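Local coordinates for protein glycosyl hydrolase, family 38 (Enterococcus faecalis, PDB 5KBP) that belongs to glycosyl hydrolase family 38 and probably acts as an alpha-mannosidase, hydrolysing alpha-linked mannose from its carbohydrate substrates, at residues 137-142 / 690-695; 318-323 / 381-386; 491-496 / 599-604. All coordinates share one frame; numbering follows the deposited sequence.

How the interactions relate
The three contacts share no secondary-structure element and do not touch one another. Interactions 1 and 2 are buried, with centres 25 Å apart and nearest atoms about 7 Å apart. Interaction 3 lies further out, about 30 Å from the chain centre, and is only partly buried. Interaction 1 joins the N-terminal family region to a C-terminal one through a methionine sulfur, a tyrosine ring edge and an isoleucine methyl. Interaction 2 stays within the helical middle region, where two helices meet through alanines. Interaction 3 bridges two beta-rich regions with an extended glutamate and lysine, and a serine beside a valine. The inner contacts are apolar; the outer one adds a carboxylate, an amine and a hydroxyl.

Interaction 1: 137-142 / 690-695; sequences PQMMQL and DSIYEV
M139 of the helix 136-141 meets the ring of Y693 in a Met-aromatic contact. Y693 lies in the tight loop that links the antiparallel strands 686-690 and 695-699, a beta hairpin. The contact therefore joins the N-terminal family 38 region to a hairpin of the C-terminal region, far away in sequence.

The sulfur-aromatic part comes first. M139 SD sits 5.2 Å from the centroid of the Y693 ring, 82° off the ring normal. The sulfur is thus at the ring edge, near its plane, and not over a face. Its nearest ring atom is Y693 CD2, and the two side chains cross at about a right angle. M139 CG is anti to the carbonyl carbon (chi1 -64°) and the next bond is extended, which carries the sulfur out from the helix to the loop.

The aliphatic part is smaller. M139 SD also touches I692 CG2 at 3.8 Å, so one sulfur meets both neighbouring loop residues. The rest of the I692 side chain leads away from the helix.

Polar bonds hold the loop from outside this pair of segments. Y693 OH is hydrogen-bonded to E101 OE2, and Y693 N to S100 OG. Y693 O accepts a bond from Q135 NE2, just ahead of the helical segment. Inside the loop, S691 N bonds to E694 O at 2.8 Å. V104 of helix 100-117 and I892 touch both M139 and Y693. Beyond the sulfur, the chain bends at chi3 (61°), and M139 CE lies 4.0 Å from Y693 CE2.

Interaction 2: 318-323 / 381-386; sequences ENIAEP and FLADEA
A321 and A383 bury the most surface here, where helices 304-332 and 362-393 of the alpha-mannosidase middle domain come together. With helix 337-348, whose F340 touches both A321 and L382, they form a helical bundle. The CA atoms of A321 and A383 are 4.2 Å apart. The segment axes approach to 8.1 Å and cross at 49°.

The methyl of A383 points at the other helix. Its CB lies 4.0 Å from A321 CA, so it rests against the backbone as much as against a side chain. A321 CB reaches A383 CB at 4.3 Å and L382 CB at 4.4 Å.

I320 adds the third piece. Its CG2 touches A383 CB at 4.0 Å. This branch is anti to the backbone N, while CG1 (chi1 -52°) leads the end of the side chain away. The helix has a wider pi-type turn at 318-321.

A386 packs on L324 and A328, so the interface continues along helix 304-332. Away from the crossing, F381 packs on E34 of the second subunit, and E385 is salt-bridged to R388 and K478.

The contact is apolar van der Waals packing without directional bonds, and the small alanine side chains are consistent with the close approach of the axes.

Interaction 3: 491-496 / 599-604; sequences TVELSV and PVKASY
Strand segment 491-496 and segment 599-604, a loop turning into strand 601-613 at K601, come no closer than 7.0 Å between CA atoms, at S495 and V600, and no backbone pairing joins them. The contact is made by side chains reaching across.

E493 and K601 approach at about a right angle. E493 OE2 lies 3.8 Å from K601 CD and 4.2 Å from K601 NZ, beyond a salt bridge. The opposite charges probably still attract weakly. Both chains are extended, with K601 CG anti to its backbone N (chi1 179°), and this lets them span the distance between the segments. The other carboxylate oxygen, E493 OE1, has a stronger partner in R464, which forms a salt bridge to it from strand 463-475.

S495 and V600 make the second meeting. S495 OG rests 4.1 Å from V600 CG1, a polar atom beside a methyl. F517, from a neighbouring loop, touches both residues.

This is an interdomain side-chain contact. The middle strand of a three-stranded antiparallel sheet, 483-499, faces the loop and first strand residue of 601-613 in a larger antiparallel sheet, joining the two C-terminal regions of a family 38 glycosyl hydrolase.

Interaction 1: 137-142 / 690-695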
loop_
_atom_site.group_PDB
_atom_site.type_symbol
_atom_site.label_atom_id
_atom_site.label_comp_id
_atom_site.label_asym_id
_atom_site.label_seq_id
_atom_site.Cartn_x
_atom_site.Cartn_y
_atom_site.Cartn_z
ATOM N N PRO A 137 -6.809 -25.415 22.786
ATOM C CA PRO A 137 -5.927 -26.271 23.600
ATOM C C PRO A 137 -5.043 -27.194 22.780
ATOM O O PRO A 137 -3.848 -27.320 23.074
ATOM C CB PRO A 137 -6.914 -27.060 24.472
ATOM C CG PRO A 137 -8.124 -26.208 24.533
ATOM C CD PRO A 137 -8.221 -25.564 23.188
ATOM N N GLN A 138 -5.594 -27.845 21.753
ATOM C CA GLN A 138 -4.776 -28.734 20.933
ATOM C C GLN A 138 -3.732 -27.954 20.145
ATOM O O GLN A 138 -2.590 -28.404 20.004
ATOM C CB GLN A 138 -5.657 -29.552 19.989
ATOM C CG GLN A 138 -4.880 -30.587 19.190
ATOM C CD GLN A 138 -5.737 -31.325 18.184
ATOM O OE1 GLN A 138 -5.349 -32.375 17.678
ATOM N NE2 GLN A 138 -6.907 -30.773 17.883
ATOM N N MET A 139 -4.101 -26.777 19.631
ATOM C CA MET A 139 -3.149 -25.984 18.858
ATOM C C MET A 139 -2.052 -25.412 19.749
ATOM O O MET A 139 -0.897 -25.302 19.323
ATOM C CB MET A 139 -3.878 -24.869 18.109
ATOM C CG MET A 139 -4.864 -25.375 17.063
ATOM S SD MET A 139 -5.577 -24.059 16.062
ATOM C CE MET A 139 -4.108 -23.388 15.289
ATOM N N MET A 140 -2.391 -25.036 20.986
ATOM C CA MET A 140 -1.364 -24.614 21.935
ATOM C C MET A 140 -0.421 -25.766 22.255
ATOM O O MET A 140 0.805 -25.606 22.246
ATOM C CB MET A 140 -2.007 -24.081 23.219
ATOM C CG MET A 140 -2.814 -22.804 23.056
ATOM S SD MET A 140 -1.913 -21.498 22.208
ATOM C CE MET A 140 -2.974 -21.248 20.787
ATOM N N GLN A 141 -0.984 -26.945 22.537
ATOM C CA GLN A 141 -0.163 -28.100 22.880
ATOM C C GLN A 141 0.702 -28.531 21.702
ATOM O O GLN A 141 1.854 -28.941 21.886
ATOM C CB GLN A 141 -1.052 -29.253 23.343
ATOM C CG GLN A 141 -0.517 -30.002 24.549
ATOM C CD GLN A 141 -0.464 -29.137 25.795
ATOM O OE1 GLN A 141 0.540 -28.480 26.068
ATOM N NE2 GLN A 141 -1.549 -29.135 26.560
ATOM N N LEU A 142 0.165 -28.442 20.483
ATOM C CA LEU A 142 0.933 -28.768 19.287
ATOM C C LEU A 142 1.974 -27.715 18.945
ATOM O O LEU A 142 2.669 -27.867 17.937
ATOM C CB LEU A 142 -0.003 -28.971 18.093
ATOM C CG LEU A 142 -0.811 -30.270 18.043
ATOM C CD1 LEU A 142 -1.673 -30.318 16.792
ATOM C CD2 LEU A 142 0.109 -31.477 18.109
ATOM N N ASP A 690 -18.031 -24.597 9.722
ATOM C CA ASP A 690 -16.593 -24.786 9.593
ATOM C C ASP A 690 -15.855 -23.758 10.440
ATOM O O ASP A 690 -16.079 -22.552 10.306
ATOM C CB ASP A 690 -16.170 -24.667 8.131
ATOM C CG ASP A 690 -14.736 -25.102 7.903
ATOM O OD1 ASP A 690 -14.300 -26.075 8.549
ATOM O OD2 ASP A 690 -14.043 -24.471 7.078
ATOM N N SER A 691 -14.976 -24.238 11.317
ATOM C CA SER A 691 -14.170 -23.349 12.144
ATOM C C SER A 691 -12.689 -23.584 11.881
ATOM O O SER A 691 -12.278 -23.765 10.731
ATOM C CB SER A 691 -14.494 -23.548 13.626
ATOM O OG SER A 691 -13.881 -22.545 14.417
ATOM N N ILE A 692 -11.880 -23.589 12.935
ATOM C CA ILE A 692 -10.436 -23.754 12.819
ATOM C C ILE A 692 -10.102 -25.199 13.165
ATOM O O ILE A 692 -10.125 -25.585 14.339
ATOM C CB ILE A 692 -9.681 -22.771 13.722
ATOM C CG1 ILE A 692 -10.107 -21.339 13.400
ATOM C CG2 ILE A 692 -8.178 -22.947 13.556
ATOM C CD1 ILE A 692 -9.955 -20.978 11.939
ATOM N N TYR A 693 -9.784 -25.992 12.140
ATOM C CA TYR A 693 -9.478 -27.415 12.300
ATOM C C TYR A 693 -10.599 -28.139 13.040
ATOM O O TYR A 693 -10.359 -29.027 13.861
ATOM C CB TYR A 693 -8.143 -27.619 13.022
ATOM C CG TYR A 693 -6.929 -27.130 12.267
ATOM C CD1 TYR A 693 -6.532 -27.736 11.083
ATOM C CD2 TYR A 693 -6.164 -26.079 12.753
ATOM C CE1 TYR A 693 -5.416 -27.296 10.395
ATOM C CE2 TYR A 693 -5.044 -25.634 12.074
ATOM C CZ TYR A 693 -4.676 -26.246 10.895
ATOM O OH TYR A 693 -3.564 -25.808 10.213
ATOM N N GLU A 694 -11.841 -27.762 12.740
ATOM C CA GLU A 694 -12.961 -28.233 13.542
ATOM C C GLU A 694 -14.269 -27.943 12.823
ATOM O O GLU A 694 -14.449 -26.858 12.264
ATOM C CB GLU A 694 -12.951 -27.558 14.922
ATOM C CG GLU A 694 -14.237 -27.679 15.711
ATOM C CD GLU A 694 -14.191 -26.881 17.000
ATOM O OE1 GLU A 694 -14.600 -27.418 18.050
ATOM O OE2 GLU A 694 -13.735 -25.719 16.961
ATOM N N VAL A 695 -15.170 -28.919 12.841
ATOM C CA VAL A 695 -16.570 -28.713 12.489
ATOM C C VAL A 695 -17.314 -28.579 13.812
ATOM O O VAL A 695 -17.659 -29.577 14.452
ATOM C CB VAL A 695 -17.123 -29.852 11.631
ATOM C CG1 VAL A 695 -18.609 -29.650 11.377
ATOM C CG2 VAL A 695 -16.365 -29.939 10.317
#

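Interaction 2: 318-323 / 381-386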
loop_
_atom_site.group_PDB
_atom_site.type_symbol
_atom_site.label_atom_id
_atom_site.label_comp_id
_atom_site.label_asym_id
_atom_site.label_seq_id
_atom_site.Cartn_x
_atom_site.Cartn_y
_atom_site.Cartn_z
ATOM N N GLU A 318 -1.514 -21.619 0.725
ATOM C CA GLU A 318 -1.626 -22.924 1.372
ATOM C C GLU A 318 -1.907 -24.032 0.365
ATOM O O GLU A 318 -1.355 -25.132 0.475
ATOM C CB GLU A 318 -2.727 -22.892 2.433
ATOM C CG GLU A 318 -2.611 -21.758 3.432
ATOM C CD GLU A 318 -3.912 -21.502 4.167
ATOM O OE1 GLU A 318 -4.862 -22.291 3.981
ATOM O OE2 GLU A 318 -3.987 -20.511 4.922
ATOM N N ASN A 319 -2.762 -23.763 -0.621
ATOM C CA ASN A 319 -3.314 -24.808 -1.471
ATOM C C ASN A 319 -2.857 -24.723 -2.922
ATOM O O ASN A 319 -3.255 -25.570 -3.728
ATOM C CB ASN A 319 -4.844 -24.766 -1.406
ATOM C CG ASN A 319 -5.362 -24.746 0.020
ATOM O OD1 ASN A 319 -5.886 -23.737 0.488
ATOM N ND2 ASN A 319 -5.211 -25.864 0.720
ATOM N N ILE A 320 -2.036 -23.736 -3.278
ATOM C CA ILE A 320 -1.539 -23.620 -4.645
ATOM C C ILE A 320 -0.016 -23.586 -4.638
ATOM O O ILE A 320 0.640 -24.534 -5.084
ATOM C CB ILE A 320 -2.104 -22.373 -5.350
ATOM C CG1 ILE A 320 -3.629 -22.327 -5.244
ATOM C CG2 ILE A 320 -1.678 -22.358 -6.809
ATOM C CD1 ILE A 320 -4.325 -23.461 -5.953
ATOM N N ALA A 321 0.552 -22.491 -4.124
ATOM C CA ALA A 321 1.990 -22.261 -4.243
ATOM C C ALA A 321 2.793 -23.315 -3.489
ATOM O O ALA A 321 3.713 -23.926 -4.046
ATOM C CB ALA A 321 2.336 -20.859 -3.743
ATOM N N GLU A 322 2.465 -23.537 -2.216
ATOM C CA GLU A 322 3.232 -24.490 -1.415
ATOM C C GLU A 322 3.138 -25.920 -1.933
ATOM O O GLU A 322 4.188 -26.580 -2.036
ATOM C CB GLU A 322 2.803 -24.393 0.054
ATOM C CG GLU A 322 3.295 -23.142 0.763
ATOM C CD GLU A 322 2.965 -23.141 2.242
ATOM O OE1 GLU A 322 2.203 -24.027 2.682
ATOM O OE2 GLU A 322 3.471 -22.257 2.965
ATOM N N PRO A 323 1.959 -26.470 -2.261
ATOM C CA PRO A 323 1.944 -27.841 -2.806
ATOM C C PRO A 323 2.696 -27.973 -4.119
ATOM O O PRO A 323 3.387 -28.978 -4.336
ATOM C CB PRO A 323 0.445 -28.133 -2.974
ATOM C CG PRO A 323 -0.230 -27.215 -2.017
ATOM C CD PRO A 323 0.591 -25.965 -2.037
ATOM N N PHE A 381 3.826 -15.722 -8.259
ATOM C CA PHE A 381 5.165 -15.945 -8.797
ATOM C C PHE A 381 5.692 -17.318 -8.399
ATOM O O PHE A 381 6.192 -18.073 -9.241
ATOM C CB PHE A 381 6.113 -14.845 -8.315
ATOM C CG PHE A 381 7.557 -15.081 -8.674
ATOM C CD1 PHE A 381 8.400 -15.773 -7.814
ATOM C CD2 PHE A 381 8.074 -14.605 -9.867
ATOM C CE1 PHE A 381 9.725 -15.991 -8.144
ATOM C CE2 PHE A 381 9.400 -14.817 -10.200
ATOM C CZ PHE A 381 10.225 -15.512 -9.336
ATOM N N LEU A 382 5.592 -17.655 -7.112
ATOM C CA LEU A 382 6.112 -18.933 -6.637
ATOM C C LEU A 382 5.350 -20.109 -7.234
ATOM O O LEU A 382 5.944 -21.162 -7.494
ATOM C CB LEU A 382 6.065 -18.979 -5.109
ATOM C CG LEU A 382 6.972 -17.969 -4.405
ATOM C CD1 LEU A 382 6.796 -18.034 -2.894
ATOM C CD2 LEU A 382 8.425 -18.200 -4.795
ATOM N N ALA A 383 4.044 -19.951 -7.462
ATOM C CA ALA A 383 3.280 -21.020 -8.096
ATOM C C ALA A 383 3.669 -21.180 -9.560
ATOM O O ALA A 383 3.734 -22.304 -10.070
ATOM C CB ALA A 383 1.782 -20.749 -7.962
ATOM N N ASP A 384 3.939 -20.069 -10.250
ATOM C CA ASP A 384 4.320 -20.148 -11.656
ATOM C C ASP A 384 5.736 -20.683 -11.827
ATOM O O ASP A 384 6.037 -21.314 -12.846
ATOM C CB ASP A 384 4.188 -18.778 -12.319
ATOM C CG ASP A 384 2.761 -18.269 -12.317
ATOM O OD1 ASP A 384 1.833 -19.103 -12.262
ATOM O OD2 ASP A 384 2.566 -17.036 -12.371
ATOM N N GLU A 385 6.616 -20.440 -10.853
ATOM C CA GLU A 385 7.957 -21.011 -10.911
ATOM C C GLU A 385 7.911 -22.525 -10.752
ATOM O O GLU A 385 8.523 -23.261 -11.533
ATOM C CB GLU A 385 8.846 -20.386 -9.835
ATOM C CG GLU A 385 9.187 -18.928 -10.073
ATOM C CD GLU A 385 9.870 -18.702 -11.404
ATOM O OE1 GLU A 385 9.188 -18.270 -12.356
ATOM O OE2 GLU A 385 11.085 -18.972 -11.499
ATOM N N ALA A 386 7.185 -23.005 -9.739
ATOM C CA ALA A 386 7.037 -24.445 -9.544
ATOM C C ALA A 386 6.299 -25.086 -10.710
ATOM O O ALA A 386 6.620 -26.209 -11.119
ATOM C CB ALA A 386 6.304 -24.720 -8.232
#

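Interaction 3: 491-496 / 599-604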
loop_
_atom_site.group_PDB
_atom_site.type_symbol
_atom_site.label_atom_id
_atom_site.label_comp_id
_atom_site.label_asym_id
_atom_site.label_seq_id
_atom_site.Cartn_x
_atom_site.Cartn_y
_atom_site.Cartn_z
ATOM N N THR A 491 -9.116 -21.664 -26.188
ATOM C CA THR A 491 -9.660 -21.977 -24.870
ATOM C C THR A 491 -10.466 -23.266 -24.983
ATOM O O THR A 491 -11.524 -23.289 -25.620
ATOM C CB THR A 491 -10.519 -20.826 -24.353
ATOM O OG1 THR A 491 -9.704 -19.657 -24.191
ATOM C CG2 THR A 491 -11.146 -21.187 -23.023
ATOM N N VAL A 492 -9.964 -24.333 -24.365
ATOM C CA VAL A 492 -10.553 -25.664 -24.464
ATOM C C VAL A 492 -11.231 -26.002 -23.145
ATOM O O VAL A 492 -10.713 -25.684 -22.068
ATOM C CB VAL A 492 -9.488 -26.717 -24.828
ATOM C CG1 VAL A 492 -10.129 -28.080 -25.031
ATOM C CG2 VAL A 492 -8.725 -26.290 -26.073
ATOM N N GLU A 493 -12.391 -26.649 -23.231
ATOM C CA GLU A 493 -13.193 -27.007 -22.069
ATOM C C GLU A 493 -13.123 -28.515 -21.864
ATOM O O GLU A 493 -13.453 -29.282 -22.774
ATOM C CB GLU A 493 -14.639 -26.550 -22.252
ATOM C CG GLU A 493 -15.455 -26.510 -20.974
ATOM C CD GLU A 493 -16.831 -25.908 -21.184
ATOM O OE1 GLU A 493 -17.423 -26.132 -22.261
ATOM O OE2 GLU A 493 -17.318 -25.203 -20.275
ATOM N N LEU A 494 -12.697 -28.936 -20.675
ATOM C CA LEU A 494 -12.588 -30.346 -20.336
ATOM C C LEU A 494 -13.508 -30.679 -19.169
ATOM O O LEU A 494 -13.784 -29.834 -18.313
ATOM C CB LEU A 494 -11.143 -30.729 -19.977
ATOM C CG LEU A 494 -10.086 -30.636 -21.080
ATOM C CD1 LEU A 494 -8.747 -31.153 -20.581
ATOM C CD2 LEU A 494 -10.528 -31.404 -22.314
ATOM N N SER A 495 -13.979 -31.923 -19.145
ATOM C CA SER A 495 -14.831 -32.436 -18.074
ATOM C C SER A 495 -14.004 -33.424 -17.257
ATOM O O SER A 495 -13.827 -34.578 -17.657
ATOM C CB SER A 495 -16.088 -33.090 -18.641
ATOM O OG SER A 495 -16.909 -33.602 -17.605
ATOM N N VAL A 496 -13.498 -32.966 -16.115
ATOM C CA VAL A 496 -12.653 -33.771 -15.239
ATOM C C VAL A 496 -13.524 -34.392 -14.157
ATOM O O VAL A 496 -14.259 -33.683 -13.456
ATOM C CB VAL A 496 -11.523 -32.927 -14.628
ATOM C CG1 VAL A 496 -10.732 -33.743 -13.621
ATOM C CG2 VAL A 496 -10.613 -32.397 -15.726
ATOM N N PRO A 599 -24.181 -31.089 -22.361
ATOM C CA PRO A 599 -24.349 -32.335 -21.594
ATOM C C PRO A 599 -23.559 -32.374 -20.296
ATOM O O PRO A 599 -23.852 -33.220 -19.441
ATOM C CB PRO A 599 -23.869 -33.414 -22.573
ATOM C CG PRO A 599 -24.098 -32.823 -23.916
ATOM C CD PRO A 599 -23.816 -31.357 -23.763
ATOM N N VAL A 600 -22.577 -31.494 -20.113
ATOM C CA VAL A 600 -21.724 -31.527 -18.931
ATOM C C VAL A 600 -21.843 -30.283 -18.064
ATOM O O VAL A 600 -21.386 -30.309 -16.911
ATOM C CB VAL A 600 -20.244 -31.755 -19.310
ATOM C CG1 VAL A 600 -20.087 -33.050 -20.093
ATOM C CG2 VAL A 600 -19.711 -30.573 -20.104
ATOM N N LYS A 601 -22.435 -29.197 -18.559
ATOM C CA LYS A 601 -22.466 -27.957 -17.797
ATOM C C LYS A 601 -23.570 -27.056 -18.332
ATOM O O LYS A 601 -23.741 -26.929 -19.546
ATOM C CB LYS A 601 -21.111 -27.240 -17.861
ATOM C CG LYS A 601 -21.058 -25.918 -17.115
ATOM C CD LYS A 601 -19.691 -25.272 -17.257
ATOM C CE LYS A 601 -19.637 -23.926 -16.557
ATOM N NZ LYS A 601 -18.291 -23.301 -16.680
ATOM N N ALA A 602 -24.308 -26.436 -17.413
ATOM C CA ALA A 602 -25.357 -25.490 -17.761
ATOM C C ALA A 602 -25.414 -24.409 -16.693
ATOM O O ALA A 602 -25.177 -24.672 -15.511
ATOM C CB ALA A 602 -26.721 -26.177 -17.897
ATOM N N SER A 603 -25.727 -23.186 -17.120
ATOM C CA SER A 603 -25.779 -22.047 -16.215
ATOM C C SER A 603 -26.943 -21.141 -16.586
ATOM O O SER A 603 -27.281 -20.985 -17.763
ATOM C CB SER A 603 -24.471 -21.242 -16.238
ATOM O OG SER A 603 -24.290 -20.604 -17.490
ATOM N N TYR A 604 -27.548 -20.543 -15.562
ATOM C CA TYR A 604 -28.640 -19.593 -15.717
ATOM C C TYR A 604 -28.253 -18.254 -15.106
ATOM O O TYR A 604 -27.554 -18.203 -14.088
ATOM C CB TYR A 604 -29.921 -20.099 -15.042
ATOM C CG TYR A 604 -30.751 -21.038 -15.886
ATOM C CD1 TYR A 604 -30.383 -22.365 -16.051
ATOM C CD2 TYR A 604 -31.914 -20.599 -16.504
ATOM C CE1 TYR A 604 -31.144 -23.226 -16.817
ATOM C CE2 TYR A 604 -32.683 -21.454 -17.271
ATOM C CZ TYR A 604 -32.291 -22.766 -17.422
ATOM O OH TYR A 604 -33.050 -23.624 -18.182
#